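Local coordinates for protein imine reductase (Bacillus cereus, PDB 4D3D) that catalyses the NADPH-dependent, S-selective reduction of the cyclic imine 2-methylpyrroline, at residues Gly155-Phe160 with Ser173-Glu178; Ser23-Gly28 with Glu79-Ser84; Thr86-Met91 with Ser111-Glu116; His132-Val137 with Gly181-Tyr186. All coordinates share one frame; numbering follows the deposited sequence. Where two conformers were deposited one is given.

Contact 1 (Gly155-Phe160 with Ser173-Glu178); sequences GDRVVF and SDYRGE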
loop_
_atom_site.group_PDB
_atom_site.type_symbol
_atom_site.label_atom_id
_atom_site.label_comp_id
_atom_site.label_asym_id
_atom_site.label_seq_id
_atom_site.Cartn_x
_atom_site.Cartn_y
_atom_site.Cartn_z
ATOM N N GLY B 155 -19.745 -20.223 -1.654
ATOM C CA GLY B 155 -21.026 -20.902 -1.364
ATOM C C GLY B 155 -20.854 -22.412 -1.649
ATOM O O GLY B 155 -19.755 -22.932 -1.803
ATOM N N ASP B 156 -21.945 -23.159 -1.611
ATOM C CA ASP B 156 -21.855 -24.621 -1.750
ATOM C C ASP B 156 -21.184 -25.010 -3.044
ATOM O O ASP B 156 -21.557 -24.556 -4.128
ATOM C CB ASP B 156 -23.242 -25.292 -1.672
ATOM C CG ASP B 156 -23.615 -25.730 -0.270
ATOM O OD1 ASP B 156 -22.992 -25.286 0.749
ATOM O OD2 ASP B 156 -24.559 -26.560 -0.205
ATOM N N ARG B 157 -20.187 -25.879 -2.962
ATOM C CA ARG B 157 -19.384 -26.206 -4.176
ATOM C C ARG B 157 -20.231 -26.909 -5.249
ATOM O O ARG B 157 -20.045 -26.676 -6.461
ATOM C CB ARG B 157 -18.188 -27.075 -3.838
ATOM C CG ARG B 157 -17.359 -27.438 -5.078
ATOM C CD ARG B 157 -16.175 -28.332 -4.821
ATOM N NE ARG B 157 -15.019 -27.570 -5.258
ATOM C CZ ARG B 157 -14.179 -26.936 -4.431
ATOM N NH1 ARG B 157 -14.305 -26.993 -3.095
ATOM N NH2 ARG B 157 -13.184 -26.245 -4.965
ATOM N N VAL B 158 -21.145 -27.761 -4.816
ATOM C CA VAL B 158 -21.997 -28.518 -5.791
ATOM C C VAL B 158 -22.965 -27.578 -6.520
ATOM O O VAL B 158 -23.179 -27.706 -7.750
ATOM C CB VAL B 158 -22.706 -29.726 -5.117
ATOM C CG1 VAL B 158 -23.580 -29.316 -3.938
ATOM C CG2 VAL B 158 -23.498 -30.566 -6.138
ATOM N N VAL B 159 -23.504 -26.585 -5.804
ATOM C CA VAL B 159 -24.390 -25.592 -6.396
ATOM C C VAL B 159 -23.582 -24.744 -7.405
ATOM O O VAL B 159 -23.978 -24.508 -8.509
ATOM C CB VAL B 159 -25.092 -24.705 -5.308
ATOM C CG1 VAL B 159 -25.905 -23.613 -5.960
ATOM C CG2 VAL B 159 -26.056 -25.524 -4.448
ATOM N N PHE B 160 -22.405 -24.267 -6.967
ATOM C CA PHE B 160 -21.539 -23.531 -7.843
ATOM C C PHE B 160 -21.169 -24.326 -9.116
ATOM O O PHE B 160 -21.275 -23.809 -10.232
ATOM C CB PHE B 160 -20.247 -23.032 -7.140
ATOM C CG PHE B 160 -19.307 -22.323 -8.100
ATOM C CD1 PHE B 160 -19.631 -21.075 -8.613
ATOM C CD2 PHE B 160 -18.197 -22.972 -8.587
ATOM C CE1 PHE B 160 -18.800 -20.471 -9.565
ATOM C CE2 PHE B 160 -17.366 -22.364 -9.501
ATOM C CZ PHE B 160 -17.689 -21.119 -9.999
ATOM N N SER B 173 -14.093 -17.294 -13.541
ATOM C CA SER B 173 -14.503 -17.479 -12.157
ATOM C C SER B 173 -13.310 -17.752 -11.260
ATOM O O SER B 173 -12.288 -18.320 -11.675
ATOM C CB SER B 173 -15.488 -18.621 -12.062
ATOM O OG SER B 173 -14.868 -19.853 -12.381
ATOM N N ASP B 174 -13.405 -17.317 -10.013
ATOM C CA ASP B 174 -12.460 -17.707 -9.014
ATOM C C ASP B 174 -13.219 -18.161 -7.811
ATOM O O ASP B 174 -13.590 -17.383 -6.965
ATOM C CB ASP B 174 -11.490 -16.544 -8.722
ATOM C CG ASP B 174 -10.402 -16.893 -7.653
ATOM O OD1 ASP B 174 -10.366 -17.997 -7.089
ATOM O OD2 ASP B 174 -9.597 -15.971 -7.345
ATOM N N TYR B 175 -13.467 -19.470 -7.714
ATOM C CA TYR B 175 -14.195 -20.027 -6.603
ATOM C C TYR B 175 -13.299 -20.094 -5.358
ATOM O O TYR B 175 -12.253 -20.750 -5.370
ATOM C CB TYR B 175 -14.708 -21.461 -6.919
ATOM C CG TYR B 175 -15.433 -22.111 -5.779
ATOM C CD1 TYR B 175 -16.769 -21.740 -5.431
ATOM C CD2 TYR B 175 -14.819 -23.057 -4.981
ATOM C CE1 TYR B 175 -17.427 -22.367 -4.391
ATOM C CE2 TYR B 175 -15.459 -23.637 -3.895
ATOM C CZ TYR B 175 -16.769 -23.313 -3.600
ATOM O OH TYR B 175 -17.372 -23.960 -2.540
ATOM N N ARG B 176 -13.695 -19.448 -4.288
ATOM C CA ARG B 176 -12.872 -19.374 -3.051
ATOM C C ARG B 176 -13.213 -20.298 -1.902
ATOM O O ARG B 176 -12.470 -20.348 -0.897
ATOM C CB ARG B 176 -12.990 -17.959 -2.464
ATOM C CG ARG B 176 -12.580 -16.900 -3.422
ATOM C CD ARG B 176 -11.085 -16.696 -3.710
ATOM N NE ARG B 176 -10.415 -17.829 -4.281
ATOM C CZ ARG B 176 -9.489 -18.608 -3.735
ATOM N NH1 ARG B 176 -8.983 -18.487 -2.507
ATOM N NH2 ARG B 176 -9.084 -19.593 -4.468
ATOM N N GLY B 177 -14.316 -21.026 -1.955
ATOM C CA GLY B 177 -14.676 -21.938 -0.856
ATOM C C GLY B 177 -16.152 -21.953 -0.490
ATOM O O GLY B 177 -16.931 -21.234 -1.116
ATOM N N GLU B 178 -16.470 -22.760 0.517
ATOM C CA GLU B 178 -17.882 -23.045 0.808
ATOM C C GLU B 178 -18.578 -21.926 1.606
ATOM O O GLU B 178 -19.787 -21.770 1.478
ATOM C CB GLU B 178 -18.064 -24.410 1.483
ATOM C CG GLU B 178 -17.759 -25.618 0.611
ATOM C CD GLU B 178 -18.959 -26.523 0.225
ATOM O OE1 GLU B 178 -20.011 -26.644 0.883
ATOM O OE2 GLU B 178 -18.822 -27.170 -0.784
HETATM O O HOH W 1 -22.184 -23.057 1.914
HETATM O O HOH W 2 -20.539 -28.802 -1.941
#

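Contact 2 (Ser23-Gly28 with Glu79-Ser84); sequences SVTVIG and ELVILS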
loop_
_atom_site.group_PDB
_atom_site.type_symbol
_atom_site.label_atom_id
_atom_site.label_comp_id
_atom_site.label_asym_id
_atom_site.label_seq_id
_atom_site.Cartn_x
_atom_site.Cartn_y
_atom_site.Cartn_z
ATOM N N SER B 23 -31.016 -20.686 -20.415
ATOM C CA SER B 23 -32.120 -19.834 -19.920
ATOM C C SER B 23 -31.731 -19.300 -18.521
ATOM O O SER B 23 -31.232 -20.077 -17.709
ATOM C CB SER B 23 -33.366 -20.726 -19.820
ATOM O OG SER B 23 -34.528 -19.951 -19.716
ATOM N N VAL B 24 -31.990 -18.010 -18.234
ATOM C CA VAL B 24 -31.596 -17.374 -16.960
ATOM C C VAL B 24 -32.466 -16.128 -16.669
ATOM O O VAL B 24 -32.991 -15.516 -17.597
ATOM C CB VAL B 24 -30.094 -17.005 -17.025
ATOM C CG1 VAL B 24 -29.826 -15.939 -18.087
ATOM C CG2 VAL B 24 -29.528 -16.634 -15.649
ATOM N N THR B 25 -32.659 -15.812 -15.397
ATOM C CA THR B 25 -33.392 -14.624 -14.972
ATOM C C THR B 25 -32.403 -13.610 -14.403
ATOM O O THR B 25 -31.490 -13.982 -13.620
ATOM C CB THR B 25 -34.443 -14.995 -13.902
ATOM O OG1 THR B 25 -35.466 -15.791 -14.499
ATOM C CG2 THR B 25 -35.057 -13.755 -13.273
ATOM N N VAL B 26 -32.578 -12.325 -14.730
ATOM C CA VAL B 26 -31.776 -11.222 -14.160
ATOM C C VAL B 26 -32.757 -10.286 -13.489
ATOM O O VAL B 26 -33.671 -9.750 -14.137
ATOM C CB VAL B 26 -30.942 -10.486 -15.219
ATOM C CG1 VAL B 26 -30.233 -9.301 -14.623
ATOM C CG2 VAL B 26 -29.969 -11.458 -15.865
ATOM N N ILE B 27 -32.575 -10.104 -12.185
ATOM C CA ILE B 27 -33.344 -9.203 -11.405
ATOM C C ILE B 27 -32.456 -8.066 -10.976
ATOM O O ILE B 27 -31.397 -8.230 -10.358
ATOM C CB ILE B 27 -33.970 -9.871 -10.166
ATOM C CG1 ILE B 27 -35.118 -10.815 -10.528
ATOM C CG2 ILE B 27 -34.489 -8.791 -9.193
ATOM C CD1 ILE B 27 -35.598 -11.708 -9.441
ATOM N N GLY B 28 -32.853 -6.848 -11.329
ATOM C CA GLY B 28 -32.036 -5.660 -11.077
ATOM C C GLY B 28 -31.340 -5.185 -12.351
ATOM O O GLY B 28 -30.493 -5.882 -12.924
ATOM N N GLU B 79 -34.565 -21.581 -12.870
ATOM C CA GLU B 79 -33.883 -22.039 -11.649
ATOM C C GLU B 79 -32.822 -21.048 -11.190
ATOM O O GLU B 79 -32.740 -20.730 -10.018
ATOM C CB GLU B 79 -33.176 -23.361 -11.950
ATOM C CG GLU B 79 -32.314 -23.902 -10.829
ATOM C CD GLU B 79 -31.700 -25.265 -11.252
ATOM O OE1 GLU B 79 -31.085 -25.369 -12.339
ATOM O OE2 GLU B 79 -31.958 -26.231 -10.534
ATOM N N LEU B 80 -32.058 -20.541 -12.156
ATOM C CA LEU B 80 -30.967 -19.591 -11.856
ATOM C C LEU B 80 -31.410 -18.126 -11.983
ATOM O O LEU B 80 -31.926 -17.717 -13.063
ATOM C CB LEU B 80 -29.801 -19.883 -12.790
ATOM C CG LEU B 80 -28.542 -19.069 -12.501
ATOM C CD1 LEU B 80 -27.964 -19.418 -11.160
ATOM C CD2 LEU B 80 -27.495 -19.258 -13.598
ATOM N N VAL B 81 -31.209 -17.366 -10.879
ATOM C CA VAL B 81 -31.669 -15.972 -10.759
ATOM C C VAL B 81 -30.454 -15.150 -10.371
ATOM O O VAL B 81 -29.937 -15.307 -9.279
ATOM C CB VAL B 81 -32.747 -15.894 -9.673
ATOM C CG1 VAL B 81 -33.187 -14.448 -9.505
ATOM C CG2 VAL B 81 -33.892 -16.865 -9.967
ATOM N N ILE B 82 -30.003 -14.282 -11.281
ATOM C CA ILE B 82 -28.937 -13.326 -10.958
ATOM C C ILE B 82 -29.515 -12.081 -10.262
ATOM O O ILE B 82 -30.393 -11.445 -10.817
ATOM C CB ILE B 82 -28.188 -12.902 -12.232
ATOM C CG1 ILE B 82 -27.673 -14.073 -13.081
ATOM C CG2 ILE B 82 -27.065 -11.906 -11.889
ATOM C CD1 ILE B 82 -26.935 -15.120 -12.390
ATOM N N LEU B 83 -29.077 -11.768 -9.048
ATOM C CA LEU B 83 -29.558 -10.604 -8.358
ATOM C C LEU B 83 -28.477 -9.517 -8.485
ATOM O O LEU B 83 -27.482 -9.528 -7.770
ATOM C CB LEU B 83 -29.809 -10.925 -6.910
ATOM C CG LEU B 83 -30.865 -12.000 -6.646
ATOM C CD1 LEU B 83 -30.978 -12.222 -5.176
ATOM C CD2 LEU B 83 -32.213 -11.505 -7.118
ATOM N N SER B 84 -28.658 -8.629 -9.435
ATOM C CA SER B 84 -27.750 -7.517 -9.634
ATOM C C SER B 84 -28.434 -6.281 -9.014
ATOM O O SER B 84 -28.990 -5.441 -9.715
ATOM C CB SER B 84 -27.465 -7.413 -11.144
ATOM O OG SER B 84 -28.598 -7.723 -11.990
HETATM O O HOH W 3 -31.948 -21.506 -15.066
#

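Contact 3 (Thr86-Met91 with Ser111-Glu116); sequences TDYNVM and SSDTPE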
loop_
_atom_site.group_PDB
_atom_site.type_symbol
_atom_site.label_atom_id
_atom_site.label_comp_id
_atom_site.label_asym_id
_atom_site.label_seq_id
_atom_site.Cartn_x
_atom_site.Cartn_y
_atom_site.Cartn_z
ATOM N N THR B 86 -28.641 -3.185 -5.857
ATOM C CA THR B 86 -27.734 -2.186 -5.290
ATOM C C THR B 86 -27.269 -2.534 -3.864
ATOM O O THR B 86 -26.223 -2.076 -3.445
ATOM C CB THR B 86 -28.374 -0.758 -5.295
ATOM O OG1 THR B 86 -29.604 -0.792 -4.575
ATOM C CG2 THR B 86 -28.615 -0.219 -6.708
ATOM N N ASP B 87 -28.041 -3.352 -3.114
ATOM C CA ASP B 87 -27.765 -3.659 -1.715
ATOM C C ASP B 87 -28.458 -4.966 -1.358
ATOM O O ASP B 87 -29.489 -5.272 -1.986
ATOM C CB ASP B 87 -28.376 -2.570 -0.842
ATOM C CG ASP B 87 -27.839 -2.560 0.590
ATOM O OD1 ASP B 87 -28.334 -3.274 1.501
ATOM O OD2 ASP B 87 -26.928 -1.753 0.828
ATOM N N TYR B 88 -27.997 -5.672 -0.334
ATOM C CA TYR B 88 -28.756 -6.831 0.173
ATOM C C TYR B 88 -30.111 -6.477 0.757
ATOM O O TYR B 88 -31.086 -7.329 0.698
ATOM C CB TYR B 88 -27.962 -7.599 1.255
ATOM C CG TYR B 88 -26.940 -8.549 0.703
ATOM C CD1 TYR B 88 -25.665 -8.115 0.278
ATOM C CD2 TYR B 88 -27.251 -9.921 0.584
ATOM C CE1 TYR B 88 -24.742 -9.014 -0.246
ATOM C CE2 TYR B 88 -26.326 -10.811 0.089
ATOM C CZ TYR B 88 -25.097 -10.393 -0.304
ATOM O OH TYR B 88 -24.269 -11.328 -0.897
ATOM N N ASN B 89 -30.260 -5.252 1.282
ATOM C CA ASN B 89 -31.604 -4.863 1.731
ATOM C C ASN B 89 -32.705 -4.950 0.673
ATOM O O ASN B 89 -33.889 -5.215 1.034
ATOM C CB ASN B 89 -31.619 -3.500 2.405
ATOM C CG ASN B 89 -30.912 -3.575 3.722
ATOM O OD1 ASN B 89 -30.720 -4.683 4.270
ATOM N ND2 ASN B 89 -30.431 -2.469 4.178
ATOM N N VAL B 90 -32.329 -4.702 -0.566
ATOM C CA VAL B 90 -33.267 -4.732 -1.689
ATOM C C VAL B 90 -33.716 -6.213 -1.769
ATOM O O VAL B 90 -34.866 -6.479 -1.984
ATOM C CB VAL B 90 -32.678 -4.295 -3.049
ATOM C CG1 VAL B 90 -33.693 -4.474 -4.159
ATOM C CG2 VAL B 90 -32.247 -2.815 -2.997
ATOM N N MET B 91 -32.777 -7.163 -1.657
ATOM C CA MET B 91 -33.155 -8.595 -1.711
ATOM C C MET B 91 -34.254 -8.970 -0.758
ATOM O O MET B 91 -35.256 -9.576 -1.152
ATOM C CB MET B 91 -31.935 -9.543 -1.520
ATOM C CG MET B 91 -32.271 -10.955 -1.836
ATOM S SD MET B 91 -31.282 -12.253 -1.012
ATOM C CE MET B 91 -31.746 -12.037 0.663
ATOM N N SER B 111 -24.396 -8.029 -4.872
ATOM C CA SER B 111 -24.215 -6.775 -4.149
ATOM C C SER B 111 -22.863 -6.787 -3.399
ATOM O O SER B 111 -22.548 -7.784 -2.742
ATOM C CB SER B 111 -25.328 -6.607 -3.131
ATOM O OG SER B 111 -26.637 -6.481 -3.752
ATOM N N SER B 112 -22.114 -5.682 -3.441
ATOM C CA SER B 112 -20.924 -5.515 -2.566
ATOM C C SER B 112 -21.305 -5.124 -1.143
ATOM O O SER B 112 -21.980 -4.092 -0.895
ATOM C CB SER B 112 -19.939 -4.490 -3.223
ATOM O OG SER B 112 -18.754 -4.355 -2.457
ATOM N N ASP B 113 -20.900 -5.966 -0.207
ATOM C CA ASP B 113 -21.117 -5.782 1.178
ATOM C C ASP B 113 -20.137 -6.692 1.938
ATOM O O ASP B 113 -19.108 -7.150 1.348
ATOM C CB ASP B 113 -22.625 -6.061 1.561
ATOM C CG ASP B 113 -23.100 -5.214 2.742
ATOM O OD1 ASP B 113 -22.453 -5.030 3.847
ATOM O OD2 ASP B 113 -24.227 -4.687 2.635
ATOM N N THR B 114 -20.374 -6.777 3.233
ATOM C CA THR B 114 -19.530 -7.439 4.125
ATOM C C THR B 114 -19.732 -8.987 3.946
ATOM O O THR B 114 -20.773 -9.490 3.441
ATOM C CB THR B 114 -19.758 -7.038 5.553
ATOM O OG1 THR B 114 -20.993 -7.565 6.086
ATOM C CG2 THR B 114 -19.699 -5.477 5.753
ATOM N N PRO B 115 -18.762 -9.728 4.463
ATOM C CA PRO B 115 -18.911 -11.191 4.515
ATOM C C PRO B 115 -20.141 -11.585 5.354
ATOM O O PRO B 115 -20.848 -12.507 4.977
ATOM C CB PRO B 115 -17.615 -11.600 5.214
ATOM C CG PRO B 115 -16.592 -10.559 4.755
ATOM C CD PRO B 115 -17.371 -9.280 4.790
ATOM N N GLU B 116 -20.382 -10.927 6.488
ATOM C CA GLU B 116 -21.505 -11.320 7.365
ATOM C C GLU B 116 -22.849 -11.068 6.681
ATOM O O GLU B 116 -23.780 -11.869 6.809
ATOM C CB GLU B 116 -21.426 -10.648 8.703
ATOM C CG GLU B 116 -22.628 -10.858 9.633
ATOM C CD GLU B 116 -22.552 -10.117 10.993
ATOM O OE1 GLU B 116 -21.522 -9.478 11.329
ATOM O OE2 GLU B 116 -23.529 -10.230 11.797
HETATM O O HOH W 4 -24.183 -2.792 -1.324
HETATM O O HOH W 5 -22.752 -10.567 -2.655
#

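Contact 4 (His132-Val137 with Gly181-Tyr186); sequences HITGGV and GLAMLY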
loop_
_atom_site.group_PDB
_atom_site.type_symbol
_atom_site.label_atom_id
_atom_site.label_comp_id
_atom_site.label_asym_id
_atom_site.label_seq_id
_atom_site.Cartn_x
_atom_site.Cartn_y
_atom_site.Cartn_z
ATOM N N HIS B 132 -27.782 -20.214 -2.350
ATOM C CA HIS B 132 -27.186 -18.862 -2.488
ATOM C C HIS B 132 -25.747 -19.001 -3.007
ATOM O O HIS B 132 -25.035 -19.846 -2.496
ATOM C CB HIS B 132 -27.219 -18.142 -1.186
ATOM C CG HIS B 132 -26.518 -16.807 -1.174
ATOM N ND1 HIS B 132 -25.159 -16.657 -0.979
ATOM C CD2 HIS B 132 -27.010 -15.560 -1.291
ATOM C CE1 HIS B 132 -24.842 -15.374 -0.960
ATOM N NE2 HIS B 132 -25.943 -14.687 -1.189
ATOM N N ILE B 133 -25.423 -18.315 -4.106
ATOM C CA ILE B 133 -23.992 -18.170 -4.552
ATOM C C ILE B 133 -23.646 -16.710 -4.379
ATOM O O ILE B 133 -24.417 -15.796 -4.780
ATOM C CB ILE B 133 -23.759 -18.644 -5.951
ATOM C CG1 ILE B 133 -24.042 -20.132 -6.147
ATOM C CG2 ILE B 133 -22.336 -18.382 -6.372
ATOM C CD1 ILE B 133 -24.167 -20.443 -7.624
ATOM N N THR B 134 -22.514 -16.449 -3.683
ATOM C CA THR B 134 -22.023 -15.088 -3.521
ATOM C C THR B 134 -21.099 -14.774 -4.637
ATOM O O THR B 134 -20.176 -15.527 -4.870
ATOM C CB THR B 134 -21.282 -14.896 -2.170
ATOM O OG1 THR B 134 -22.129 -15.398 -1.144
ATOM C CG2 THR B 134 -20.985 -13.408 -1.852
ATOM N N GLY B 135 -21.259 -13.615 -5.276
ATOM C CA GLY B 135 -20.323 -13.200 -6.304
ATOM C C GLY B 135 -19.763 -11.782 -6.038
ATOM O O GLY B 135 -20.509 -10.880 -5.697
ATOM N N GLY B 136 -18.453 -11.637 -6.199
ATOM C CA GLY B 136 -17.691 -10.397 -6.047
ATOM C C GLY B 136 -17.085 -10.027 -7.389
ATOM O O GLY B 136 -16.035 -10.520 -7.744
ATOM N N VAL B 137 -17.811 -9.211 -8.165
ATOM C CA VAL B 137 -17.365 -8.877 -9.528
ATOM C C VAL B 137 -16.227 -7.853 -9.436
ATOM O O VAL B 137 -16.385 -6.828 -8.812
ATOM C CB VAL B 137 -18.527 -8.345 -10.380
ATOM C CG1 VAL B 137 -18.062 -8.025 -11.811
ATOM C CG2 VAL B 137 -19.685 -9.364 -10.420
ATOM N N GLY B 181 -19.454 -16.016 2.875
ATOM C CA GLY B 181 -18.782 -14.739 3.148
ATOM C C GLY B 181 -17.480 -14.586 2.341
ATOM O O GLY B 181 -16.988 -13.465 2.195
ATOM N N LEU B 182 -16.895 -15.686 1.818
ATOM C CA LEU B 182 -15.534 -15.583 1.233
ATOM C C LEU B 182 -15.369 -14.752 -0.015
ATOM O O LEU B 182 -14.374 -14.008 -0.145
ATOM C CB LEU B 182 -14.905 -16.990 1.008
ATOM C CG LEU B 182 -14.682 -17.828 2.230
ATOM C CD1 LEU B 182 -14.269 -19.211 1.784
ATOM C CD2 LEU B 182 -13.583 -17.271 3.142
ATOM N N ALA B 183 -16.349 -14.774 -0.929
ATOM C CA ALA B 183 -16.297 -13.931 -2.076
ATOM C C ALA B 183 -16.218 -12.455 -1.696
ATOM O O ALA B 183 -15.430 -11.692 -2.317
ATOM C CB ALA B 183 -17.483 -14.160 -2.974
ATOM N N MET B 184 -16.919 -12.061 -0.645
ATOM C CA MET B 184 -16.853 -10.677 -0.174
ATOM C C MET B 184 -15.547 -10.415 0.623
ATOM O O MET B 184 -14.991 -9.299 0.580
ATOM C CB MET B 184 -18.082 -10.323 0.657
ATOM C CG MET B 184 -19.425 -10.324 -0.161
ATOM S SD MET B 184 -19.358 -9.919 -1.952
ATOM C CE MET B 184 -18.918 -8.429 -1.376
ATOM N N LEU B 185 -15.101 -11.412 1.346
ATOM C CA LEU B 185 -13.892 -11.290 2.163
ATOM C C LEU B 185 -12.716 -10.931 1.271
ATOM O O LEU B 185 -12.053 -9.899 1.507
ATOM C CB LEU B 185 -13.583 -12.515 2.943
ATOM C CG LEU B 185 -12.250 -12.385 3.787
ATOM C CD1 LEU B 185 -12.326 -11.412 4.962
ATOM C CD2 LEU B 185 -11.900 -13.789 4.169
ATOM N N TYR B 186 -12.476 -11.716 0.260
ATOM C CA TYR B 186 -11.313 -11.495 -0.635
ATOM C C TYR B 186 -11.388 -10.128 -1.368
ATOM O O TYR B 186 -10.430 -9.374 -1.462
ATOM C CB TYR B 186 -11.145 -12.593 -1.633
ATOM C CG TYR B 186 -10.529 -13.894 -1.062
ATOM C CD1 TYR B 186 -11.299 -14.878 -0.476
ATOM C CD2 TYR B 186 -9.130 -14.077 -1.047
ATOM C CE1 TYR B 186 -10.737 -16.038 0.062
ATOM C CE2 TYR B 186 -8.566 -15.231 -0.494
ATOM C CZ TYR B 186 -9.345 -16.200 0.037
ATOM O OH TYR B 186 -8.756 -17.366 0.536
#

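Contact 1 (Gly155-Phe160 with Ser173-Glu178)
The ring of Phe160 has Tyr175 CD1 over one face, 3.7 Å from Phe160 CD2. The two rings are near parallel (22°), with centroids 5.1 Å from each other, but so far offset that little ring area faces ring area. At the edge of the Phe160 ring, in its plane, is Ser173 OG; that hydroxyl is hydrogen-bonded to Glu168. Tyr175 CE2 sits over one face of the Arg157 guanidinium, 3.6 Å from Arg157 CZ. Here the planes are 68° apart, so the two groups do not stack. Gly177 N lies over one face of the Tyr175 ring, toward the rim, and Gly155 O lies at its edge. Gly155 O accepts from Tyr175 OH at 2.7 Å, nearly along the C=O axis, and Glu178 CA approaches the same oxygen at 3.2 Å. Gly155 N donates to Gly177 O at 3.0 Å. The contact closes a beta-alpha-beta unit of strand 149-155, helix 157-170 and strand 171-175. In the conformers given, Glu178 OE2 takes Arg157 N at 2.9 Å from above the carboxylate plane, and Glu178 OE1 is 3.3 Å from Asp156 OD1. This closeness may raise a carboxylate pKa, probably offset by the helix start and bound waters.

Contact 2 (Ser23-Gly28 with Glu79-Ser84)
Leu80 and Val24 lie side by side and point the same way, with Leu80 CD2 3.9 Å from Val24 CG2. Leu80 O accepts from Thr25 N at 3.1 Å, and a water joins Leu80 N to Ser23 O. Val81 is paired with Thr25. Its CG1, anti to the backbone N (chi1 178°), meets Ile27 CD1 at 3.7 Å, where the two side chains cross at a slant. The Thr25 hydroxyl is bonded to Asn78 and to Ala74 O. Ile82 grips the other strand twice: its N donates to Thr25 O at 2.8 Å and its O accepts from Ile27 N at 2.9 Å. These are parallel neighbours in the middle of the Rossmann sheet, and the axes of the two short strand segments diverge by 27°. The strand order reverses here, and related enzymes bind the dinucleotide at the C-terminal ends of these strands. Val26 and Ile82 share one face of the sheet, while Thr25, Val81, Ile27 and Leu83 share the other. Leu83 CD2 packs on Ile27 CB at 3.9 Å. Ser84 N donates to Ile27 O at 2.9 Å. In the conformer given, Ser84 OG also donates to Gly28 O at 2.8 Å; Gly28 probably begins the GxGxxG motif.

Contact 3 (Thr86-Met91 with Ser111-Glu116)
Tyr88 CD1 and CE1 meet Ser111 and Asp113 obliquely. CD1 of Tyr88 is 3.7 Å from Ser111 CB, and CE1 of Tyr88 is 3.5 Å from Ser111 O. Asp113 CB also approaches Tyr88 CD1, at 3.9 Å. This is where the chain leaves the C-terminal ends of strands 80-83 and 106-109 of the Rossmann fold, the edge at which relatives bind the dinucleotide. No direct hydrogen bond crosses the contact. One water donates to Thr86 O and to Ser112 O, the latter at 2.6 Å. Another donates to Ser111 O at 2.8 Å; its link to Tyr88 OH is modelled too short and is doubtful. Tyr88 N is buried with no partner in the model. The Ser111 hydroxyl, in the conformer given, is bonded to Leu85 O. Further out, the Tyr88 ring packs on Ala118 and Ala121 of helix 115-127. Thr114 OG1 N-caps that helix by taking Lys117 N, and it is also bonded to Glu268 of the second subunit. Asp113 OD1 holds Thr114 N at 2.8 Å through its anti lone pair. Asp87, in the conformer given, N-caps helix 88-95. Its OD1 uses the anti lone pair to accept from Asn89 N at 2.8 Å, with an N-H...O angle of 169°.

Contact 4 (His132-Val137 with Gly181-Tyr186)
Here the Rossmann-type domain meets the first turn of the long helix 182-210, which runs on into the C-terminal domain. Thr134, on strand 131-137, packs against Ala183 and Met184. The short segments of strand and helix run 20° apart, with axes 7.0 Å from each other at closest approach. Ala183 CB points at the strand. It is 3.8 Å from Thr134 CG2 and 3.6 Å from Thr134 O, and it reaches Gly136 N at 4.2 Å. Thr134 CG2 also touches Met184, 3.8 Å from its CG and 3.9 Å from its SD. The Thr134 chi1 of -51° leaves CG2 anti to the backbone N, the branch that meets Ala183 and Met184, while OG1 bonds to Pro180 O just before the helix. The Met184 chain is bent at chi2, whose -29° lies about midway between staggered and eclipsed, a strained value. SD comes near the strand, 4.0 Å from Gly135 O. Gly136 has no side chain between its backbone and the Ala183 carbonyl. On the helix side, Ala183 N is hydrogen-bonded to Ser154 OG of strand 149-155. The Tyr186 ring meets Tyr221 of the second subunit edge-to-face. No hydrogen bond joins the two segments themselves. Ala183 CB and the Met184 CG and SD pack on the Thr134 methyl and the strand backbone, so the interface within the segments is essentially apolar.

Overall arrangement
Contact 4 touches both contact 1 and contact 3, whose nearest atoms are about 10 Å apart. Its centre is about 9 Å from that of contact 1 and about 10 Å from that of contact 3. Arg176 of contact 1 makes a cation-pi contact with Tyr186 of contact 4, and Pro115 of contact 3 packs on Gly181. Contact 2 lies farther along the sheet, on strands 23-27 and 80-83. It touches contact 3 through Leu83 CD1 and Met91 CG, 3.8 Å apart. Contacts 1, 3 and 4 also touch the second subunit. A bound polyether lies about 12 Å from Gly136, but no contact supplies a polyether-pocket residue. The cofactor probably binds, as in relatives, at the strand ends near contacts 2 and 3.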